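Local coordinates for protein transcriptional regulator, TetR family (Vibrio parahaemolyticus, PDB 3HE0) that probably binds regulatory DNA through an N-terminal helix-turn-helix and controls transcription, at residues Y51-D54 and K55-L59; L84-R87 and Y88-W92. All coordinates share one frame; numbering follows the deposited sequence.

Both contacts are local, and each concerns one helix. Contact 1 is the start of helix 55-74, where the loop 51-54 leaves the predicted helix-turn-helix and caps the next helix. Contact 2 is the first turns of helix 84-97, the helix that follows in the chain. The first belongs to the TetR-type DNA-binding part of the protein and the second to the C-terminal regulatory part. They lie on opposite sides of the chain's centre. Their centres are 37 Å apart and their nearest atoms about 24 Å apart, so they do not touch. Helix 55-74 spans part of the distance between them.

Contact 1: residues Y51-D54 and K55-L59; sequences YFSD and KEHLL
Asp54 is the N-cap of helix 55-74 and holds His57 by both backbone and side chain. Its CB lies 3.6 Å from Glu56 OE1, whose chain bends at chi2 and turns back toward Asp54. The two carboxylates stack, planes 23° apart, with Asp54 OD1 3.6 Å from Glu56 OE1, two like charges close together. OD1 is the main acceptor. Asp54 OD1 takes the capping bond from His57 N at 2.7 Å, nearly along its own C-O axis. Asp54 OD1 also takes His57 ND1 at 2.8 Å, which arrives from above the carboxylate plane. This second donor points well, since OD1 lies close to the plane of the imidazole ring. OD2 adds a weak bond from ND1 and accepts a hydrogen bond from a water that also donates weakly to Glu56 OE2. Asp54 CG sits between the backbone N and the carbonyl carbon (chi1 60°), which turns the carboxylate back over the first turn. Asp54 O accepts from Leu58 N and so starts the helical bonding.

Ser53 OG lies over one face of the His57 ring, toward the rim, 3.0 Å from ND1. Leu58 CD1 sits almost directly over the centre of one Phe52 ring face in a CH-pi contact, 3.5 Å from the centroid. Phe52 also packs on Ile16 and Leu17 of helix 13-27, while Leu58 reaches Met34 and Leu37 of helix 34-41. The cap therefore sits beside the core of the DNA-binding domain. Lys55 NZ bonds Leu32 O.

Both donors to OD1 come from His57, so they probably limit rotation of the carboxylate and the imidazole. The helix N-terminus would be expected to ease the paired negative charges, which could favour a protonated His57.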
loop_
_atom_site.group_PDB
_atom_site.type_symbol
_atom_site.label_atom_id
_atom_site.label_comp_id
_atom_site.label_asym_id
_atom_site.label_seq_id
_atom_site.Cartn_x
_atom_site.Cartn_y
_atom_site.Cartn_z
ATOM N N TYR A 51 2.897 -24.073 21.661
ATOM C CA TYR A 51 2.577 -22.645 21.626
ATOM C C TYR A 51 1.498 -22.314 20.622
ATOM O O TYR A 51 0.745 -21.422 20.889
ATOM C CB TYR A 51 3.809 -21.773 21.321
ATOM C CG TYR A 51 4.826 -21.835 22.390
ATOM C CD1 TYR A 51 4.758 -21.007 23.503
ATOM C CD2 TYR A 51 5.850 -22.762 22.321
ATOM C CE1 TYR A 51 5.729 -21.109 24.520
ATOM C CE2 TYR A 51 6.770 -22.883 23.312
ATOM C CZ TYR A 51 6.715 -22.064 24.411
ATOM O OH TYR A 51 7.699 -22.227 25.371
ATOM N N PHE A 52 1.432 -23.001 19.482
ATOM C CA PHE A 52 0.442 -22.690 18.444
ATOM C C PHE A 52 -0.266 -23.961 18.052
ATOM O O PHE A 52 0.391 -24.977 17.888
ATOM C CB PHE A 52 1.154 -22.085 17.230
ATOM C CG PHE A 52 1.970 -20.899 17.577
ATOM C CD1 PHE A 52 1.359 -19.657 17.760
ATOM C CD2 PHE A 52 3.315 -21.023 17.820
ATOM C CE1 PHE A 52 2.103 -18.531 18.132
ATOM C CE2 PHE A 52 4.068 -19.912 18.202
ATOM C CZ PHE A 52 3.453 -18.652 18.332
ATOM N N SER A 53 -1.590 -23.951 17.933
ATOM C CA SER A 53 -2.302 -25.188 17.623
ATOM C C SER A 53 -2.026 -25.679 16.210
ATOM O O SER A 53 -1.920 -26.862 16.001
ATOM C CB SER A 53 -3.803 -25.049 17.844
ATOM O OG SER A 53 -4.266 -23.790 17.425
ATOM N N ASP A 54 -1.823 -24.779 15.267
ATOM C CA ASP A 54 -1.622 -25.149 13.883
ATOM C C ASP A 54 -1.114 -23.936 13.096
ATOM O O ASP A 54 -0.986 -22.819 13.648
ATOM C CB ASP A 54 -2.955 -25.652 13.296
ATOM C CG ASP A 54 -4.064 -24.607 13.354
ATOM O OD1 ASP A 54 -3.793 -23.414 13.436
ATOM O OD2 ASP A 54 -5.239 -24.974 13.317
ATOM N N LYS A 55 -0.836 -24.149 11.808
ATOM C CA LYS A 55 -0.225 -23.108 10.978
ATOM C C LYS A 55 -1.093 -21.879 10.974
ATOM O O LYS A 55 -0.600 -20.769 11.109
ATOM C CB LYS A 55 -0.011 -23.610 9.543
ATOM C CG LYS A 55 0.794 -22.653 8.625
ATOM C CD LYS A 55 1.349 -23.415 7.372
ATOM C CE LYS A 55 0.807 -22.886 6.026
ATOM N NZ LYS A 55 1.716 -21.845 5.376
ATOM N N GLU A 56 -2.398 -22.089 10.858
ATOM C CA GLU A 56 -3.349 -20.985 10.718
ATOM C C GLU A 56 -3.361 -20.118 11.962
ATOM O O GLU A 56 -3.359 -18.900 11.874
ATOM C CB GLU A 56 -4.754 -21.526 10.447
ATOM C CG GLU A 56 -4.831 -22.445 9.238
ATOM C CD GLU A 56 -4.708 -23.955 9.556
ATOM O OE1 GLU A 56 -3.621 -24.436 10.008
ATOM O OE2 GLU A 56 -5.728 -24.677 9.309
ATOM N N HIS A 57 -3.316 -20.741 13.135
ATOM C CA HIS A 57 -3.254 -19.946 14.376
ATOM C C HIS A 57 -1.963 -19.188 14.503
ATOM O O HIS A 57 -1.960 -18.025 14.877
ATOM C CB HIS A 57 -3.519 -20.810 15.611
ATOM C CG HIS A 57 -4.958 -21.124 15.790
ATOM N ND1 HIS A 57 -5.564 -22.199 15.174
ATOM C CD2 HIS A 57 -5.928 -20.472 16.465
ATOM C CE1 HIS A 57 -6.842 -22.221 15.504
ATOM N NE2 HIS A 57 -7.094 -21.170 16.265
ATOM N N LEU A 58 -0.872 -19.833 14.134
ATOM C CA LEU A 58 0.425 -19.141 14.069
ATOM C C LEU A 58 0.346 -17.902 13.176
ATOM O O LEU A 58 0.794 -16.847 13.566
ATOM C CB LEU A 58 1.523 -20.071 13.573
ATOM C CG LEU A 58 2.906 -19.479 13.341
ATOM C CD1 LEU A 58 3.510 -18.898 14.626
ATOM C CD2 LEU A 58 3.761 -20.619 12.776
ATOM N N LEU A 59 -0.246 -18.027 11.991
ATOM C CA LEU A 59 -0.332 -16.869 11.068
ATOM C C LEU A 59 -1.077 -15.694 11.701
ATOM O O LEU A 59 -0.643 -14.542 11.594
ATOM C CB LEU A 59 -0.939 -17.271 9.693
ATOM C CG LEU A 59 -0.092 -18.335 8.944
ATOM C CD1 LEU A 59 -0.612 -18.761 7.571
ATOM C CD2 LEU A 59 1.349 -17.874 8.798
HETATM O O HOH W 1 -7.160 -23.779 12.297
#

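Contact 2: residues L84-R87 and Y88-W92; sequences LKER and YRTMW. Unlike the reference sequence in segment 84-87: Arg87 (reference Cys).
The first turns of helix 84-97, in the C-terminal regulatory part of this TetR-type chain, hold this contact. Glu86 O is gripped twice by Thr90: by OG1 at 2.8 Å and by the backbone N at 2.9 Å, from opposite faces of the carbonyl plane. Thr90 OG1 lies beside its own backbone N (chi1 -55°), which brings the hydroxyl back to that carbonyl. The Glu86 side chain bends at chi2. Its OE2 lies 3.0 Å from Thr90 OG1, whose hydrogen bond goes to Glu86 O. Glu86 OE1 meets Arg89 NH2 at 3.4 Å, at the guanidinium edge, in a weak hydrogen-bonded salt bridge. The two planes are 21° apart.

The main partners of the charged ends lie on helix 179-193: Arg89 NH1 pairs with Glu183, and Lys85 NZ with Glu187. Tyr88 OH bonds Ser189 there, and its ring meets Trp190 edge-to-face. Backbone bonds Tyr88 N to Leu84 O and Met91 N to Arg87 O continue the helix.

Thr90 thus donates its hydroxyl hydrogen bond to the backbone carbonyl of the preceding turn. Glu86 offers Arg89 a weak second carboxylate, so the guanidinium charge is probably shared between this helix and its neighbour.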
loop_
_atom_site.group_PDB
_atom_site.type_symbol
_atom_site.label_atom_id
_atom_site.label_comp_id
_atom_site.label_asym_id
_atom_site.label_seq_id
_atom_site.Cartn_x
_atom_site.Cartn_y
_atom_site.Cartn_z
ATOM N N LEU A 84 0.443 19.586 18.943
ATOM C CA LEU A 84 -0.190 18.688 17.977
ATOM C C LEU A 84 0.744 18.423 16.819
ATOM O O LEU A 84 1.049 17.278 16.515
ATOM C CB LEU A 84 -1.491 19.290 17.421
ATOM C CG LEU A 84 -2.811 19.033 18.148
ATOM C CD1 LEU A 84 -3.899 19.491 17.242
ATOM C CD2 LEU A 84 -3.013 17.589 18.520
ATOM N N LYS A 85 1.215 19.503 16.195
ATOM C CA LYS A 85 1.992 19.386 14.961
ATOM C C LYS A 85 3.298 18.624 15.144
ATOM O O LYS A 85 3.775 17.981 14.215
ATOM C CB LYS A 85 2.251 20.744 14.324
ATOM C CG LYS A 85 2.752 20.671 12.874
ATOM C CD LYS A 85 2.551 22.017 12.176
ATOM C CE LYS A 85 3.185 22.110 10.812
ATOM N NZ LYS A 85 2.751 23.380 10.183
ATOM N N GLU A 86 3.846 18.656 16.346
ATOM C CA GLU A 86 5.095 17.990 16.622
ATOM C C GLU A 86 4.849 16.526 16.832
ATOM O O GLU A 86 5.656 15.691 16.416
ATOM C CB GLU A 86 5.774 18.605 17.864
ATOM C CG GLU A 86 7.089 17.929 18.245
ATOM C CD GLU A 86 8.017 17.689 17.020
ATOM O OE1 GLU A 86 8.152 18.583 16.133
ATOM O OE2 GLU A 86 8.596 16.576 16.939
ATOM N N ARG A 87 3.762 16.198 17.524
ATOM C CA ARG A 87 3.360 14.792 17.591
ATOM C C ARG A 87 3.126 14.255 16.168
ATOM O O ARG A 87 3.552 13.160 15.841
ATOM C CB ARG A 87 2.100 14.610 18.435
ATOM C CG ARG A 87 2.314 14.847 19.912
ATOM C CD ARG A 87 1.074 14.510 20.688
ATOM N NE ARG A 87 0.309 15.709 20.967
ATOM C CZ ARG A 87 -1.001 15.743 21.207
ATOM N NH1 ARG A 87 -1.580 16.904 21.459
ATOM N NH2 ARG A 87 -1.745 14.646 21.188
ATOM N N TYR A 88 2.460 15.041 15.339
ATOM C CA TYR A 88 2.204 14.635 13.958
ATOM C C TYR A 88 3.526 14.371 13.227
ATOM O O TYR A 88 3.712 13.308 12.631
ATOM C CB TYR A 88 1.360 15.681 13.229
ATOM C CG TYR A 88 1.123 15.334 11.779
ATOM C CD1 TYR A 88 0.105 14.476 11.410
ATOM C CD2 TYR A 88 1.939 15.830 10.782
ATOM C CE1 TYR A 88 -0.097 14.135 10.063
ATOM C CE2 TYR A 88 1.728 15.504 9.428
ATOM C CZ TYR A 88 0.717 14.657 9.090
ATOM O OH TYR A 88 0.511 14.325 7.775
ATOM N N ARG A 89 4.460 15.320 13.327
ATOM C CA ARG A 89 5.737 15.206 12.634
ATOM C C ARG A 89 6.510 13.993 13.107
ATOM O O ARG A 89 7.152 13.310 12.298
ATOM C CB ARG A 89 6.592 16.475 12.822
ATOM C CG ARG A 89 7.947 16.460 12.069
ATOM C CD ARG A 89 8.780 17.751 12.245
ATOM N NE ARG A 89 8.222 18.821 11.435
ATOM C CZ ARG A 89 7.388 19.765 11.871
ATOM N NH1 ARG A 89 6.941 20.683 11.020
ATOM N NH2 ARG A 89 6.999 19.809 13.153
ATOM N N THR A 90 6.491 13.729 14.412
ATOM C CA THR A 90 7.244 12.614 14.942
ATOM C C THR A 90 6.760 11.297 14.325
ATOM O O THR A 90 7.547 10.515 13.797
ATOM C CB THR A 90 7.156 12.541 16.501
ATOM O OG1 THR A 90 7.580 13.785 17.060
ATOM C CG2 THR A 90 8.036 11.442 17.066
HETATM N N MSE A 91 5.458 11.062 14.402
HETATM C CA MSE A 91 4.871 9.834 13.901
HETATM C C MSE A 91 5.069 9.732 12.393
HETATM O O MSE A 91 5.357 8.655 11.881
HETATM C CB MSE A 91 3.379 9.774 14.234
HETATM C CG MSE A 91 3.122 9.569 15.709
HETATM SE SE MSE A 91 1.223 9.664 16.118
HETATM C CE MSE A 91 1.327 9.252 18.023
ATOM N N TRP A 92 4.927 10.853 11.693
ATOM C CA TRP A 92 5.081 10.862 10.231
ATOM C C TRP A 92 6.483 10.364 9.901
ATOM O O TRP A 92 6.660 9.532 9.032
ATOM C CB TRP A 92 4.858 12.280 9.690
ATOM C CG TRP A 92 4.609 12.373 8.238
ATOM C CD1 TRP A 92 3.409 12.626 7.614
ATOM C CD2 TRP A 92 5.576 12.240 7.195
ATOM N NE1 TRP A 92 3.582 12.652 6.251
ATOM C CE2 TRP A 92 4.908 12.423 5.976
ATOM C CE3 TRP A 92 6.952 12.003 7.178
ATOM C CZ2 TRP A 92 5.561 12.340 4.764
ATOM C CZ3 TRP A 92 7.591 11.936 5.968
ATOM C CH2 TRP A 92 6.896 12.103 4.779
#